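Local coordinates for protein alpha-L-rhamnosidase (Streptomyces avermitilis, PDB 3W5M) that hydrolyses terminal non-reducing alpha-L-rhamnose residues of alpha-L-rhamnosides, releasing L-rhamnose from citrus flavonoids and gum arabic, at residues A[793-804]-A[818-828]. Residues are numbered along the deposited sequence; the frame is centred on the assembly and turned at random.
Sequences RKAFQTAYVASD and TLSMNLVPDAL
L823 lies across the ring of F796 and sets its CD1 methyl almost over the centre, 4.1 Å from the centroid and 7° off the normal, a CH-pi contact. Y800 CD2 takes the opposite face, near the rim, so the phenyl ring is held between the two. F796 has CG anti to its backbone N (chi1 -175°), which sets the ring where CZ meets T818 CG2 at 3.6 Å. A762 of helix 756-777 also packs on L823.

The backbone of L823 is gripped as well: Q797 NE2 donates to L823 O at 2.8 Å, from above the carbonyl plane, while its amide end meets CG and CD of the P825 ring. One turn earlier, R793 bends at chi3 and points NH1 at N822 O, 3.1 Å away; the bond is nearly straight (170°) and lies in both the guanidinium and carbonyl planes. With an alanine in place of R793, N822 O would probably lose this donor and the flank of L823 its aliphatic cover. N822, with positive phi, is the C-prime residue of the Schellman motif ending helix 812-820.

L828 spreads its methyls along the 802-804 backbone, CD1 near A802 O and CD2 3.5 Å from S803 O; V801 CG1 packs between CD1 and P825 CD. Two side-chain donors of helix 783-800 thus satisfy successive carbonyls and tie down the turn after helix 812-820, whereas F796 and V801 add purely apolar packing.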
loop_
_atom_site.group_PDB
_atom_site.type_symbol
_atom_site.label_atom_id
_atom_site.label_comp_id
_atom_site.label_asym_id
_atom_site.label_seq_id
_atom_site.Cartn_x
_atom_site.Cartn_y
_atom_site.Cartn_z
ATOM N N ARG A 793 34.518 -5.388 6.852
ATOM C CA ARG A 793 35.096 -5.443 5.519
ATOM C C ARG A 793 36.329 -6.365 5.505
ATOM O O ARG A 793 36.523 -7.090 4.543
ATOM C CB ARG A 793 35.468 -4.059 4.989
ATOM C CG ARG A 793 36.095 -4.096 3.609
ATOM C CD ARG A 793 36.057 -2.775 2.883
ATOM N NE ARG A 793 36.572 -1.681 3.688
ATOM C CZ ARG A 793 36.429 -0.394 3.375
ATOM N NH1 ARG A 793 35.771 -0.031 2.257
ATOM N NH2 ARG A 793 36.940 0.533 4.184
ATOM N N LYS A 794 37.140 -6.311 6.553
ATOM C CA LYS A 794 38.352 -7.153 6.596
ATOM C C LYS A 794 37.988 -8.633 6.725
ATOM O O LYS A 794 38.504 -9.472 5.990
ATOM C CB LYS A 794 39.303 -6.771 7.718
ATOM C CG LYS A 794 40.718 -7.205 7.372
ATOM C CD LYS A 794 41.506 -7.753 8.548
ATOM C CE LYS A 794 42.886 -8.212 8.069
ATOM N NZ LYS A 794 43.790 -8.625 9.183
ATOM N N ALA A 795 37.086 -8.931 7.656
ATOM C CA ALA A 795 36.567 -10.280 7.827
ATOM C C ALA A 795 35.899 -10.738 6.533
ATOM O O ALA A 795 36.125 -11.873 6.083
ATOM C CB ALA A 795 35.619 -10.349 9.021
ATOM N N PHE A 796 35.135 -9.850 5.889
ATOM C CA PHE A 796 34.511 -10.193 4.625
ATOM C C PHE A 796 35.520 -10.566 3.531
ATOM O O PHE A 796 35.325 -11.563 2.812
ATOM C CB PHE A 796 33.614 -9.051 4.115
ATOM C CG PHE A 796 32.860 -9.393 2.876
ATOM C CD1 PHE A 796 33.470 -9.312 1.630
ATOM C CD2 PHE A 796 31.515 -9.810 2.951
ATOM C CE1 PHE A 796 32.780 -9.646 0.480
ATOM C CE2 PHE A 796 30.826 -10.140 1.803
ATOM C CZ PHE A 796 31.449 -10.056 0.571
ATOM N N GLN A 797 36.569 -9.758 3.380
ATOM C CA GLN A 797 37.507 -9.949 2.264
ATOM C C GLN A 797 38.272 -11.241 2.461
ATOM O O GLN A 797 38.487 -11.997 1.517
ATOM C CB GLN A 797 38.490 -8.794 2.156
ATOM C CG GLN A 797 37.912 -7.580 1.454
ATOM C CD GLN A 797 38.632 -6.307 1.840
ATOM O OE1 GLN A 797 39.473 -6.308 2.741
ATOM N NE2 GLN A 797 38.303 -5.211 1.166
ATOM N N THR A 798 38.640 -11.495 3.705
ATOM C CA THR A 798 39.348 -12.725 4.049
ATOM C C THR A 798 38.528 -13.982 3.750
ATOM O O THR A 798 39.075 -14.986 3.267
ATOM C CB THR A 798 39.808 -12.698 5.515
ATOM O OG1 THR A 798 40.713 -11.600 5.682
ATOM C CG2 THR A 798 40.523 -13.992 5.899
ATOM N N ALA A 799 37.221 -13.910 4.002
ATOM C CA ALA A 799 36.358 -15.082 3.905
ATOM C C ALA A 799 35.922 -15.374 2.487
ATOM O O ALA A 799 35.839 -16.543 2.104
ATOM C CB ALA A 799 35.145 -14.946 4.838
ATOM N N TYR A 800 35.670 -14.333 1.694
ATOM C CA TYR A 800 34.983 -14.514 0.424
ATOM C C TYR A 800 35.668 -13.994 -0.834
ATOM O O TYR A 800 35.202 -14.291 -1.948
ATOM C CB TYR A 800 33.537 -13.951 0.508
ATOM C CG TYR A 800 32.802 -14.222 1.810
ATOM C CD1 TYR A 800 32.442 -15.522 2.193
ATOM C CD2 TYR A 800 32.441 -13.163 2.657
ATOM C CE1 TYR A 800 31.758 -15.749 3.384
ATOM C CE2 TYR A 800 31.773 -13.378 3.849
ATOM C CZ TYR A 800 31.420 -14.660 4.208
ATOM O OH TYR A 800 30.754 -14.846 5.400
ATOM N N VAL A 801 36.767 -13.244 -0.684
ATOM C CA VAL A 801 37.434 -12.661 -1.829
ATOM C C VAL A 801 38.798 -13.317 -1.999
ATOM O O VAL A 801 39.620 -13.286 -1.080
ATOM C CB VAL A 801 37.598 -11.122 -1.703
ATOM C CG1 VAL A 801 38.203 -10.552 -2.968
ATOM C CG2 VAL A 801 36.254 -10.442 -1.441
ATOM N N ALA A 802 39.001 -13.922 -3.161
ATOM C CA ALA A 802 40.247 -14.620 -3.495
ATOM C C ALA A 802 41.308 -13.702 -4.145
ATOM O O ALA A 802 41.000 -12.598 -4.631
ATOM C CB ALA A 802 39.938 -15.799 -4.407
ATOM N N SER A 803 42.549 -14.192 -4.200
ATOM C CA SER A 803 43.695 -13.404 -4.672
ATOM C C SER A 803 43.548 -12.870 -6.068
ATOM O O SER A 803 44.158 -11.848 -6.391
ATOM C CB SER A 803 44.978 -14.227 -4.577
ATOM O OG SER A 803 45.296 -14.395 -3.212
ATOM N N ASP A 804 42.761 -13.552 -6.898
ATOM C CA ASP A 804 42.521 -13.101 -8.262
ATOM C C ASP A 804 41.238 -12.277 -8.379
ATOM O O ASP A 804 40.814 -11.944 -9.489
ATOM C CB ASP A 804 42.503 -14.281 -9.246
ATOM C CG ASP A 804 41.516 -15.383 -8.837
ATOM O OD1 ASP A 804 40.683 -15.176 -7.916
ATOM O OD2 ASP A 804 41.582 -16.472 -9.443
ATOM N N THR A 818 29.532 -6.790 -3.919
ATOM C CA THR A 818 30.846 -6.465 -3.371
ATOM C C THR A 818 31.410 -5.198 -3.978
ATOM O O THR A 818 32.006 -4.406 -3.243
ATOM C CB THR A 818 31.850 -7.619 -3.554
ATOM O OG1 THR A 818 31.984 -7.906 -4.958
ATOM C CG2 THR A 818 31.355 -8.826 -2.809
ATOM N N LEU A 819 31.220 -4.986 -5.284
ATOM C CA LEU A 819 31.668 -3.749 -5.923
ATOM C C LEU A 819 30.850 -2.552 -5.435
ATOM O O LEU A 819 31.405 -1.484 -5.121
ATOM C CB LEU A 819 31.631 -3.847 -7.447
ATOM C CG LEU A 819 32.727 -4.777 -7.980
ATOM C CD1 LEU A 819 32.342 -5.204 -9.383
ATOM C CD2 LEU A 819 34.094 -4.080 -7.949
ATOM N N SER A 820 29.536 -2.747 -5.346
ATOM C CA SER A 820 28.624 -1.684 -4.909
ATOM C C SER A 820 28.909 -1.177 -3.488
ATOM O O SER A 820 28.909 0.031 -3.252
ATOM C CB SER A 820 27.171 -2.170 -4.965
ATOM O OG SER A 820 26.310 -1.057 -4.835
ATOM N N MET A 821 29.110 -2.100 -2.567
ATOM C CA MET A 821 29.241 -1.820 -1.144
ATOM C C MET A 821 30.695 -1.580 -0.731
ATOM O O MET A 821 30.992 -1.459 0.454
ATOM C CB MET A 821 28.619 -2.935 -0.300
ATOM C CG MET A 821 27.114 -3.101 -0.541
ATOM S SD MET A 821 26.429 -4.553 0.253
ATOM C CE MET A 821 24.669 -4.279 -0.078
ATOM N N ASN A 822 31.568 -1.502 -1.729
ATOM C CA ASN A 822 32.997 -1.200 -1.547
ATOM C C ASN A 822 33.671 -2.233 -0.674
ATOM O O ASN A 822 34.444 -1.899 0.240
ATOM C CB ASN A 822 33.184 0.248 -1.047
ATOM C CG ASN A 822 32.562 1.262 -1.996
ATOM O OD1 ASN A 822 32.808 1.217 -3.196
ATOM N ND2 ASN A 822 31.721 2.158 -1.470
ATOM N N LEU A 823 33.374 -3.507 -0.976
ATOM C CA LEU A 823 33.886 -4.618 -0.204
ATOM C C LEU A 823 35.111 -5.283 -0.853
ATOM O O LEU A 823 35.911 -5.847 -0.135
ATOM C CB LEU A 823 32.795 -5.634 0.118
ATOM C CG LEU A 823 31.646 -5.027 0.961
ATOM C CD1 LEU A 823 30.489 -5.998 1.090
ATOM C CD2 LEU A 823 32.087 -4.580 2.348
ATOM N N VAL A 824 35.254 -5.176 -2.174
ATOM C CA VAL A 824 36.418 -5.732 -2.885
ATOM C C VAL A 824 37.638 -4.865 -2.527
ATOM O O VAL A 824 37.561 -3.651 -2.613
ATOM C CB VAL A 824 36.229 -5.671 -4.422
ATOM C CG1 VAL A 824 37.385 -6.345 -5.137
ATOM C CG2 VAL A 824 34.928 -6.324 -4.860
ATOM N N PRO A 825 38.779 -5.479 -2.155
ATOM C CA PRO A 825 39.973 -4.616 -2.034
ATOM C C PRO A 825 40.195 -3.803 -3.323
ATOM O O PRO A 825 39.956 -4.314 -4.423
ATOM C CB PRO A 825 41.118 -5.608 -1.799
ATOM C CG PRO A 825 40.465 -6.893 -1.381
ATOM C CD PRO A 825 39.092 -6.911 -2.003
ATOM N N ASP A 826 40.644 -2.551 -3.201
ATOM C CA ASP A 826 40.739 -1.674 -4.369
ATOM C C ASP A 826 41.622 -2.219 -5.463
ATOM O O ASP A 826 41.340 -2.012 -6.626
ATOM C CB ASP A 826 41.166 -0.269 -3.987
ATOM C CG ASP A 826 40.043 0.483 -3.326
ATOM O OD1 ASP A 826 39.899 0.312 -2.106
ATOM O OD2 ASP A 826 39.269 1.184 -4.041
ATOM N N ALA A 827 42.681 -2.927 -5.066
ATOM C CA ALA A 827 43.609 -3.561 -6.008
ATOM C C ALA A 827 42.909 -4.567 -6.899
ATOM O O ALA A 827 43.403 -4.874 -7.983
ATOM C CB ALA A 827 44.741 -4.258 -5.255
ATOM N N LEU A 828 41.744 -5.048 -6.460
ATOM C CA LEU A 828 41.054 -6.143 -7.145
ATOM C C LEU A 828 39.715 -5.750 -7.757
ATOM O O LEU A 828 39.007 -6.605 -8.248
ATOM C CB LEU A 828 40.850 -7.302 -6.160
ATOM C CG LEU A 828 42.115 -8.113 -5.880
ATOM C CD1 LEU A 828 41.943 -8.996 -4.652
ATOM C CD2 LEU A 828 42.481 -8.923 -7.127
#